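Local coordinates for protein cytidylyltransferase (Leptospira borgpetersenii serovar Hardjo-bovis, PDB 6OEW) that probably acts as a metal-binding cytidylyltransferase of the GT-A clan, transferring a cytidylyl group from CTP to an acceptor that is not established, at residues I99-R104 with I148-L153; R130-T135 with K182-E187. All coordinates share one frame; numbering follows the deposited sequence.

Overall arrangement
Contacts 1 and 2 lie in one mixed sheet and their centres are 11 Å apart. Strand 101-106 pairs with 149-152 in contact 1, strand 133-135 with the edge strand 185-187 in contact 2, and strands 149-152 and 133-135 are themselves neighbours: Ile150 N reaches Leu134 O at 2.7 Å and Thr152 N reaches Glu132 O at 3.2 Å, both probable hydrogen bonds. Contact 1 is buried and nearer the metal site; the Arg104 side chain is about 8 Å from the bound magnesium ion and about 9 Å from the side chain of the magnesium ligand Asp108. Contact 2 is more exposed, its Thr135 side chain about 13 Å from that ion.

Contact 1 of 2, residues I99-R104 with I148-L153; sequences IDIIVR and IEIFTL
Ile101 to Arg104 run antiparallel to Glu149 to Thr152, the strand axes 4.7 Å apart at closest, with Ile102-Phe151 and Arg104-Glu149 as the hydrogen-bonded pairs. Ile102 N gives a short bond to Phe151 O, 2.8 Å, and Phe151 N returns one to Ile102 O; beyond the strand end Leu153 N, opening helix 153-162, binds Asp100 O from above the carbonyl plane. On the face of Ile102 and Arg104, the Phe151 ring leans over toward the neighbouring strand: CG sits between the backbone N and the carbonyl carbon (chi1 43°), and the far ring atoms meet both residues, CE1 lying 3.9 Å from Ile102 CG2 and CE2 a like distance from Arg104 CB. This antiparallel pairing joins strand 149-152 to the parallel strands 11-16, 54-59 and 77-81 of the GT-A-type sheet through strand 101-106. Arg104 and Glu149 extend side by side, and NH1 meets the syn side of OE1 at 2.9 Å in a salt bridge; the planes are 13° apart but offset, OE1 lying 29° out of the guanidinium plane, and the bond is bent. One water donates to both Glu149 OE1 and Arg104 O, while Arg104 NH2 binds Gln16 OE1, so Glu149 and Gln16 hold different amino groups. Opposite, in the conformer described, Ile101 CG2 packs on Ile150 CG2, and helix 114-126 touches Ile101, Val103 and Ile150.

Contact 2 of 2, residues R130-T135 with K182-E187; sequences RIEFLT and KFKFFE
Phe133 and Phe185 project side by side from parallel strands, their rings nearly parallel (20°) but slid apart, with centroids 5.7 Å from each other. The rings barely overlap, and the closest approach is oblique, Phe133 CD2 lying 3.6 Å from Phe185 CD1; Thr135 CG2 adds a methyl against Phe185 CZ. Val176 of helix 174-178 touches both residues. On the opposite face, Phe186 crosses Ile131 obliquely and, in the conformer described, CD2 comes close to Ile131 CG1, while Arg130 O approaches the edge of the ring at CE2, near its plane. Leu134 CD1 rests over the Phe186 backbone. Between the strands, Phe186 N binds Phe133 O and Thr135 N binds Phe186 O at 3.1 Å, the ladder of a parallel pair that adds 185-187, one of the sheet's two outermost strands within this chain. Before it, Lys184 centres an inverse gamma turn. Its O receives two donors, Glu132 N at 2.9 Å in the carbonyl plane and Phe133 N at 3.2 Å, tilted from that plane. Glu132 crosses Lys184 at about a right angle; with CG between the backbone N and carbonyl carbon (chi1 57°), its extended chain takes OE2 to Lys184 N, 2.8 Å away on the anti side of the carboxylate. Lys184 NZ instead binds Gly129 O, so the Glu132 carboxylate holds the turn by the main-chain N of Lys184, not by its ammonium group, and any charge attraction is probably only a longer-range addition.

Contact 1 of 2, residues I99-R104 with I148-L153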
ATOM      1  N   ILE A  99     -10.896  -8.140  11.592  1.00 35.83           N
ATOM      2  CA  ILE A  99     -10.421  -8.435  10.239  1.00 31.75           C
ATOM      3  C   ILE A  99      -9.823  -9.834  10.215  1.00 37.04           C
ATOM      4  O   ILE A  99      -9.007 -10.192  11.078  1.00 37.20           O
ATOM      5  CB  ILE A  99      -9.376  -7.403   9.775  1.00 31.39           C
ATOM      6  CG1 ILE A  99      -9.904  -5.964   9.878  1.00 38.97           C
ATOM      7  CG2 ILE A  99      -8.895  -7.727   8.348  1.00 30.49           C
ATOM      8  CD1 ILE A  99     -11.099  -5.644   9.001  1.00 40.65           C
ATOM      9  N   ASP A 100     -10.231 -10.635   9.227  1.00 34.55           N
ATOM     10  CA  ASP A 100      -9.670 -11.959   8.982  1.00 34.19           C
ATOM     11  C   ASP A 100      -8.615 -11.971   7.887  1.00 33.62           C
ATOM     12  O   ASP A 100      -7.646 -12.737   7.980  1.00 37.04           O
ATOM     13  CB  ASP A 100     -10.779 -12.941   8.572  1.00 37.91           C
ATOM     14  CG  ASP A 100     -11.885 -13.042   9.605  1.00 44.87           C
ATOM     15  OD1 ASP A 100     -11.604 -13.486  10.738  1.00 46.39           O
ATOM     16  OD2 ASP A 100     -13.035 -12.668   9.275  1.00 46.50           O
ATOM     17  N   ILE A 101      -8.795 -11.166   6.840  1.00 34.03           N
ATOM     18  CA  ILE A 101      -7.873 -11.093   5.707  0.50 30.90           C
ATOM     19  C   ILE A 101      -7.346  -9.664   5.613  1.00 32.13           C
ATOM     20  O   ILE A 101      -8.101  -8.735   5.288  1.00 31.22           O
ATOM     21  CB  ILE A 101      -8.540 -11.510   4.392  0.50 31.14           C
ATOM     22  CG1 ILE A 101      -9.171 -12.898   4.526  0.50 33.10           C
ATOM     23  CG2 ILE A 101      -7.519 -11.518   3.274  0.50 28.11           C
ATOM     24  CD1 ILE A 101      -8.178 -13.992   4.773  0.50 34.77           C
ATOM     25  N   ILE A 102      -6.059  -9.488   5.879  1.00 29.36           N
ATOM     26  CA  ILE A 102      -5.445  -8.161   5.887  1.00 30.18           C
ATOM     27  C   ILE A 102      -4.872  -7.815   4.510  1.00 30.17           C
ATOM     28  O   ILE A 102      -3.984  -8.509   4.005  1.00 31.94           O
ATOM     29  CB  ILE A 102      -4.357  -8.079   6.958  1.00 27.37           C
ATOM     30  CG1 ILE A 102      -5.013  -8.182   8.341  1.00 35.49           C
ATOM     31  CG2 ILE A 102      -3.574  -6.761   6.786  1.00 27.50           C
ATOM     32  CD1 ILE A 102      -4.110  -8.766   9.413  1.00 42.50           C
ATOM     33  N   VAL A 103      -5.324  -6.707   3.933  1.00 28.05           N
ATOM     34  CA  VAL A 103      -4.670  -6.141   2.756  1.00 26.31           C
ATOM     35  C   VAL A 103      -3.758  -5.028   3.261  1.00 31.23           C
ATOM     36  O   VAL A 103      -4.224  -3.980   3.726  1.00 28.97           O
ATOM     37  CB  VAL A 103      -5.669  -5.631   1.714  1.00 27.72           C
ATOM     38  CG1 VAL A 103      -4.909  -5.078   0.497  1.00 32.10           C
ATOM     39  CG2 VAL A 103      -6.631  -6.744   1.306  1.00 28.39           C
ATOM     40  N   ARG A 104      -2.458  -5.277   3.222  1.00 24.98           N
ATOM     41  CA  ARG A 104      -1.484  -4.324   3.746  1.00 28.78           C
ATOM     42  C   ARG A 104      -1.025  -3.389   2.635  1.00 29.82           C
ATOM     43  O   ARG A 104      -0.473  -3.848   1.631  1.00 29.60           O
ATOM     44  CB  ARG A 104      -0.279  -5.035   4.341  1.00 27.21           C
ATOM     45  CG  ARG A 104       0.681  -3.970   4.893  1.00 32.66           C
ATOM     46  CD  ARG A 104       2.072  -4.434   4.944  1.00 35.19           C
ATOM     47  NE  ARG A 104       2.992  -3.460   5.561  1.00 28.42           N
ATOM     48  CZ  ARG A 104       4.302  -3.637   5.507  1.00 36.02           C
ATOM     49  NH1 ARG A 104       4.758  -4.694   4.843  1.00 42.09           N
ATOM     50  NH2 ARG A 104       5.140  -2.788   6.105  1.00 29.81           N
ATOM     51  N   ILE A 148       1.200  -4.548  -3.003  1.00 31.38           N
ATOM     52  CA  ILE A 148       0.058  -5.099  -2.289  1.00 33.25           C
ATOM     53  C   ILE A 148       0.508  -6.401  -1.663  1.00 31.79           C
ATOM     54  O   ILE A 148       1.102  -7.247  -2.343  1.00 28.51           O
ATOM     55  CB  ILE A 148      -1.137  -5.336  -3.238  1.00 33.48           C
ATOM     56  CG1 ILE A 148      -1.599  -4.008  -3.863  1.00 31.92           C
ATOM     57  CG2 ILE A 148      -2.266  -6.043  -2.487  1.00 31.27           C
ATOM     58  CD1 ILE A 148      -2.496  -4.165  -5.167  1.00 28.44           C
ATOM     59  N   GLU A 149       0.244  -6.557  -0.376  1.00 28.18           N
ATOM     60  CA  GLU A 149       0.452  -7.800   0.342  1.00 29.44           C
ATOM     61  C   GLU A 149      -0.852  -8.153   1.025  1.00 28.68           C
ATOM     62  O   GLU A 149      -1.546  -7.271   1.538  1.00 35.24           O
ATOM     63  CB  GLU A 149       1.599  -7.672   1.386  1.00 29.24           C
ATOM     64  CG  GLU A 149       2.905  -7.309   0.721  1.00 33.10           C
ATOM     65  CD  GLU A 149       3.874  -6.590   1.650  1.00 36.75           C
ATOM     66  OE1 GLU A 149       3.432  -5.697   2.408  1.00 37.65           O
ATOM     67  OE2 GLU A 149       5.074  -6.930   1.596  1.00 38.54           O
ATOM     68  N   ILE A 150      -1.212  -9.431   0.977  1.00 27.59           N
ATOM     69  CA  ILE A 150      -2.437  -9.936   1.584  1.00 26.78           C
ATOM     70  C   ILE A 150      -2.080 -11.129   2.445  1.00 27.82           C
ATOM     71  O   ILE A 150      -1.436 -12.068   1.966  1.00 33.14           O
ATOM     72  CB  ILE A 150      -3.471 -10.337   0.513  1.00 26.20           C
ATOM     73  CG1 ILE A 150      -3.669  -9.162  -0.467  1.00 34.69           C
ATOM     74  CG2 ILE A 150      -4.761 -10.709   1.196  1.00 28.23           C
ATOM     75  CD1 ILE A 150      -4.608  -9.513  -1.668  1.00 29.65           C
ATOM     76  N   PHE A 151      -2.517 -11.119   3.703  1.00 33.37           N
ATOM     77  CA  PHE A 151      -2.263 -12.274   4.543  1.00 35.36           C
ATOM     78  C   PHE A 151      -3.347 -12.411   5.599  1.00 35.11           C
ATOM     79  O   PHE A 151      -4.080 -11.462   5.898  1.00 34.55           O
ATOM     80  CB  PHE A 151      -0.878 -12.200   5.188  1.00 30.66           C
ATOM     81  CG  PHE A 151      -0.532 -10.836   5.724  1.00 37.13           C
ATOM     82  CD1 PHE A 151      -0.941 -10.457   6.994  1.00 35.95           C
ATOM     83  CD2 PHE A 151       0.196  -9.940   4.960  1.00 35.92           C
ATOM     84  CE1 PHE A 151      -0.617  -9.190   7.500  1.00 33.90           C
ATOM     85  CE2 PHE A 151       0.512  -8.685   5.445  1.00 33.76           C
ATOM     86  CZ  PHE A 151       0.111  -8.299   6.711  1.00 32.77           C
ATOM     87  N   THR A 152      -3.452 -13.624   6.142  1.00 36.26           N
ATOM     88  CA  THR A 152      -4.456 -13.937   7.147  1.00 33.18           C
ATOM     89  C   THR A 152      -4.055 -13.353   8.493  1.00 37.33           C
ATOM     90  O   THR A 152      -2.876 -13.124   8.774  1.00 33.56           O
ATOM     91  CB  THR A 152      -4.654 -15.452   7.307  1.00 36.71           C
ATOM     92  OG1 THR A 152      -3.452 -16.066   7.790  1.00 36.65           O
ATOM     93  CG2 THR A 152      -5.065 -16.105   5.977  1.00 40.07           C
ATOM     94  N   LEU A 153      -5.058 -13.107   9.327  1.00 35.94           N
ATOM     95  CA  LEU A 153      -4.775 -12.760  10.710  1.00 37.63           C
ATOM     96  C   LEU A 153      -3.935 -13.846  11.365  1.00 41.42           C
ATOM     97  O   LEU A 153      -3.038 -13.555  12.165  1.00 36.85           O
ATOM     98  CB  LEU A 153      -6.083 -12.550  11.470  1.00 37.42           C
ATOM     99  CG  LEU A 153      -5.972 -12.346  12.980  1.00 42.25           C
ATOM    100  CD1 LEU A 153      -5.409 -10.991  13.293  1.00 40.43           C
ATOM    101  CD2 LEU A 153      -7.354 -12.532  13.581  1.00 47.09           C
TER
HETATM  102  O   HOH W   1       2.228  -3.670   0.949  1.00 36.03           O

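Contact 2 of 2, residues R130-T135 with K182-E187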
ATOM      1  N   ARG A 130      -5.355 -22.776   1.059  1.00 40.97           N
ATOM      2  CA  ARG A 130      -4.140 -23.093   0.330  1.00 35.18           C
ATOM      3  C   ARG A 130      -3.185 -21.923   0.258  1.00 33.95           C
ATOM      4  O   ARG A 130      -2.052 -22.105  -0.195  1.00 40.72           O
ATOM      5  CB  ARG A 130      -4.435 -23.526  -1.117  1.00 40.25           C
ATOM      6  CG  ARG A 130      -5.655 -24.297  -1.328  1.00 47.56           C
ATOM      7  CD  ARG A 130      -5.719 -24.729  -2.786  1.00 41.87           C
ATOM      8  NE  ARG A 130      -6.852 -25.595  -2.956  1.00 45.98           N
ATOM      9  CZ  ARG A 130      -7.973 -25.243  -3.565  1.00 45.88           C
ATOM     10  NH1 ARG A 130      -8.961 -26.113  -3.644  1.00 51.74           N
ATOM     11  NH2 ARG A 130      -8.086 -24.033  -4.114  1.00 37.52           N
ATOM     12  N   ILE A 131      -3.626 -20.724   0.629  1.00 41.91           N
ATOM     13  CA  ILE A 131      -2.791 -19.524   0.598  0.57 39.26           C
ATOM     14  C   ILE A 131      -2.960 -18.796   1.918  1.00 41.86           C
ATOM     15  O   ILE A 131      -4.085 -18.587   2.380  1.00 42.14           O
ATOM     16  CB  ILE A 131      -3.147 -18.565  -0.558  0.57 37.61           C
ATOM     17  CG1 ILE A 131      -3.073 -19.267  -1.915  0.57 39.63           C
ATOM     18  CG2 ILE A 131      -2.230 -17.319  -0.521  0.57 33.96           C
ATOM     19  CD1 ILE A 131      -3.372 -18.368  -3.100  0.57 40.86           C
ATOM     20  N   GLU A 132      -1.850 -18.414   2.529  1.00 37.06           N
ATOM     21  CA  GLU A 132      -1.931 -17.541   3.683  1.00 40.79           C
ATOM     22  C   GLU A 132      -1.226 -16.216   3.446  1.00 35.48           C
ATOM     23  O   GLU A 132      -1.428 -15.281   4.231  1.00 32.05           O
ATOM     24  CB  GLU A 132      -1.356 -18.228   4.926  1.00 46.35           C
ATOM     25  CG  GLU A 132       0.067 -18.688   4.788  1.00 45.53           C
ATOM     26  CD  GLU A 132       0.501 -19.562   5.960  1.00 50.64           C
ATOM     27  OE1 GLU A 132      -0.186 -19.550   7.010  1.00 56.30           O
ATOM     28  OE2 GLU A 132       1.528 -20.258   5.835  1.00 41.71           O
ATOM     29  N   PHE A 133      -0.455 -16.104   2.366  1.00 28.01           N
ATOM     30  CA  PHE A 133       0.286 -14.882   2.059  1.00 28.58           C
ATOM     31  C   PHE A 133       0.381 -14.726   0.548  1.00 30.96           C
ATOM     32  O   PHE A 133       0.945 -15.588  -0.138  1.00 32.04           O
ATOM     33  CB  PHE A 133       1.673 -14.966   2.684  1.00 28.51           C
ATOM     34  CG  PHE A 133       2.435 -13.670   2.667  1.00 30.02           C
ATOM     35  CD1 PHE A 133       2.528 -12.911   3.813  1.00 33.63           C
ATOM     36  CD2 PHE A 133       3.088 -13.244   1.521  1.00 33.38           C
ATOM     37  CE1 PHE A 133       3.255 -11.713   3.825  1.00 36.80           C
ATOM     38  CE2 PHE A 133       3.821 -12.052   1.516  1.00 36.64           C
ATOM     39  CZ  PHE A 133       3.893 -11.284   2.654  1.00 33.65           C
ATOM     40  N   LEU A 134      -0.160 -13.627   0.030  1.00 28.15           N
ATOM     41  CA  LEU A 134      -0.103 -13.305  -1.394  1.00 29.89           C
ATOM     42  C   LEU A 134       0.541 -11.927  -1.533  1.00 31.32           C
ATOM     43  O   LEU A 134       0.107 -10.975  -0.875  1.00 30.63           O
ATOM     44  CB  LEU A 134      -1.501 -13.318  -2.025  1.00 28.44           C
ATOM     45  CG  LEU A 134      -1.603 -12.973  -3.521  1.00 29.20           C
ATOM     46  CD1 LEU A 134      -0.833 -13.974  -4.378  1.00 29.52           C
ATOM     47  CD2 LEU A 134      -3.027 -12.807  -4.022  1.00 29.41           C
ATOM     48  N   THR A 135       1.567 -11.820  -2.382  1.00 26.32           N
ATOM     49  CA  THR A 135       2.231 -10.534  -2.627  1.00 29.24           C
ATOM     50  C   THR A 135       2.434 -10.338  -4.121  1.00 30.30           C
ATOM     51  O   THR A 135       2.525 -11.301  -4.885  1.00 32.22           O
ATOM     52  CB  THR A 135       3.599 -10.439  -1.881  1.00 35.54           C
ATOM     53  OG1 THR A 135       4.254  -9.193  -2.185  1.00 31.29           O
ATOM     54  CG2 THR A 135       4.529 -11.576  -2.268  1.00 29.78           C
ATOM     55  N   LYS A 182       8.374 -21.987   4.273  1.00 53.72           N
ATOM     56  CA  LYS A 182       7.709 -22.229   5.547  1.00 50.64           C
ATOM     57  C   LYS A 182       6.243 -21.795   5.557  1.00 45.52           C
ATOM     58  O   LYS A 182       5.536 -22.077   6.532  1.00 51.29           O
ATOM     59  CB  LYS A 182       8.462 -21.506   6.673  1.00 48.51           C
ATOM     60  CG  LYS A 182       9.886 -22.026   6.889  1.00 57.12           C
ATOM     61  CD  LYS A 182      10.570 -21.379   8.099  1.00 59.04           C
ATOM     62  CE  LYS A 182      11.958 -21.954   8.321  1.00 59.59           C
ATOM     63  NZ  LYS A 182      11.891 -23.387   8.698  1.00 66.86           N
ATOM     64  N   PHE A 183       5.764 -21.133   4.512  1.00 44.73           N
ATOM     65  CA  PHE A 183       4.415 -20.583   4.493  1.00 43.57           C
ATOM     66  C   PHE A 183       3.701 -20.957   3.200  1.00 39.67           C
ATOM     67  O   PHE A 183       4.325 -21.344   2.209  1.00 41.52           O
ATOM     68  CB  PHE A 183       4.436 -19.063   4.631  1.00 43.28           C
ATOM     69  CG  PHE A 183       5.122 -18.581   5.866  1.00 43.58           C
ATOM     70  CD1 PHE A 183       4.422 -18.450   7.050  1.00 47.70           C
ATOM     71  CD2 PHE A 183       6.472 -18.248   5.843  1.00 43.82           C
ATOM     72  CE1 PHE A 183       5.059 -17.998   8.199  1.00 44.60           C
ATOM     73  CE2 PHE A 183       7.109 -17.797   6.990  1.00 44.47           C
ATOM     74  CZ  PHE A 183       6.404 -17.678   8.165  1.00 42.16           C
ATOM     75  N   LYS A 184       2.375 -20.834   3.222  1.00 43.31           N
ATOM     76  CA  LYS A 184       1.579 -21.022   2.007  1.00 37.93           C
ATOM     77  C   LYS A 184       1.654 -19.702   1.236  1.00 35.89           C
ATOM     78  O   LYS A 184       0.736 -18.876   1.219  1.00 39.32           O
ATOM     79  CB  LYS A 184       0.164 -21.475   2.363  1.00 39.34           C
ATOM     80  CG  LYS A 184       0.182 -22.772   3.183  1.00 44.25           C
ATOM     81  CD  LYS A 184      -1.198 -23.308   3.490  1.00 52.19           C
ATOM     82  CE  LYS A 184      -1.121 -24.685   4.144  1.00 55.25           C
ATOM     83  NZ  LYS A 184      -2.479 -25.236   4.346  1.00 61.39           N
ATOM     84  N   PHE A 185       2.790 -19.537   0.554  1.00 36.13           N
ATOM     85  CA  PHE A 185       3.263 -18.294  -0.046  1.00 34.40           C
ATOM     86  C   PHE A 185       3.011 -18.312  -1.547  1.00 38.13           C
ATOM     87  O   PHE A 185       3.301 -19.313  -2.209  1.00 43.59           O
ATOM     88  CB  PHE A 185       4.767 -18.154   0.231  1.00 32.97           C
ATOM     89  CG  PHE A 185       5.409 -16.919  -0.369  1.00 39.43           C
ATOM     90  CD1 PHE A 185       5.373 -15.704   0.303  1.00 38.90           C
ATOM     91  CD2 PHE A 185       6.095 -16.994  -1.577  1.00 35.88           C
ATOM     92  CE1 PHE A 185       5.980 -14.571  -0.235  1.00 37.60           C
ATOM     93  CE2 PHE A 185       6.708 -15.870  -2.129  1.00 37.14           C
ATOM     94  CZ  PHE A 185       6.653 -14.653  -1.455  1.00 38.81           C
ATOM     95  N   PHE A 186       2.482 -17.210  -2.085  1.00 32.27           N
ATOM     96  CA  PHE A 186       2.204 -17.112  -3.512  1.00 34.43           C
ATOM     97  C   PHE A 186       2.410 -15.692  -3.994  1.00 34.54           C
ATOM     98  O   PHE A 186       2.278 -14.737  -3.228  1.00 34.82           O
ATOM     99  CB  PHE A 186       0.791 -17.580  -3.833  1.00 38.13           C
ATOM    100  CG  PHE A 186       0.644 -19.027  -3.645  1.00 48.64           C
ATOM    101  CD1 PHE A 186       1.090 -19.894  -4.621  1.00 48.81           C
ATOM    102  CD2 PHE A 186       0.188 -19.536  -2.440  1.00 55.37           C
ATOM    103  CE1 PHE A 186       1.010 -21.250  -4.427  1.00 61.29           C
ATOM    104  CE2 PHE A 186       0.095 -20.896  -2.241  1.00 57.69           C
ATOM    105  CZ  PHE A 186       0.513 -21.752  -3.230  1.00 62.67           C
ATOM    106  N   GLU A 187       2.693 -15.570  -5.290  1.00 35.08           N
ATOM    107  CA  GLU A 187       3.019 -14.280  -5.879  1.00 34.41           C
ATOM    108  C   GLU A 187       2.121 -13.973  -7.071  1.00 34.40           C
ATOM    109  O   GLU A 187       1.682 -14.867  -7.795  1.00 32.60           O
ATOM    110  CB  GLU A 187       4.474 -14.236  -6.313  1.00 31.23           C
ATOM    111  CG  GLU A 187       5.446 -14.473  -5.162  1.00 35.33           C
ATOM    112  CD  GLU A 187       6.875 -14.314  -5.614  1.00 40.75           C
ATOM    113  OE1 GLU A 187       7.557 -15.336  -5.848  1.00 38.71           O
ATOM    114  OE2 GLU A 187       7.291 -13.154  -5.773  1.00 42.17           O
TER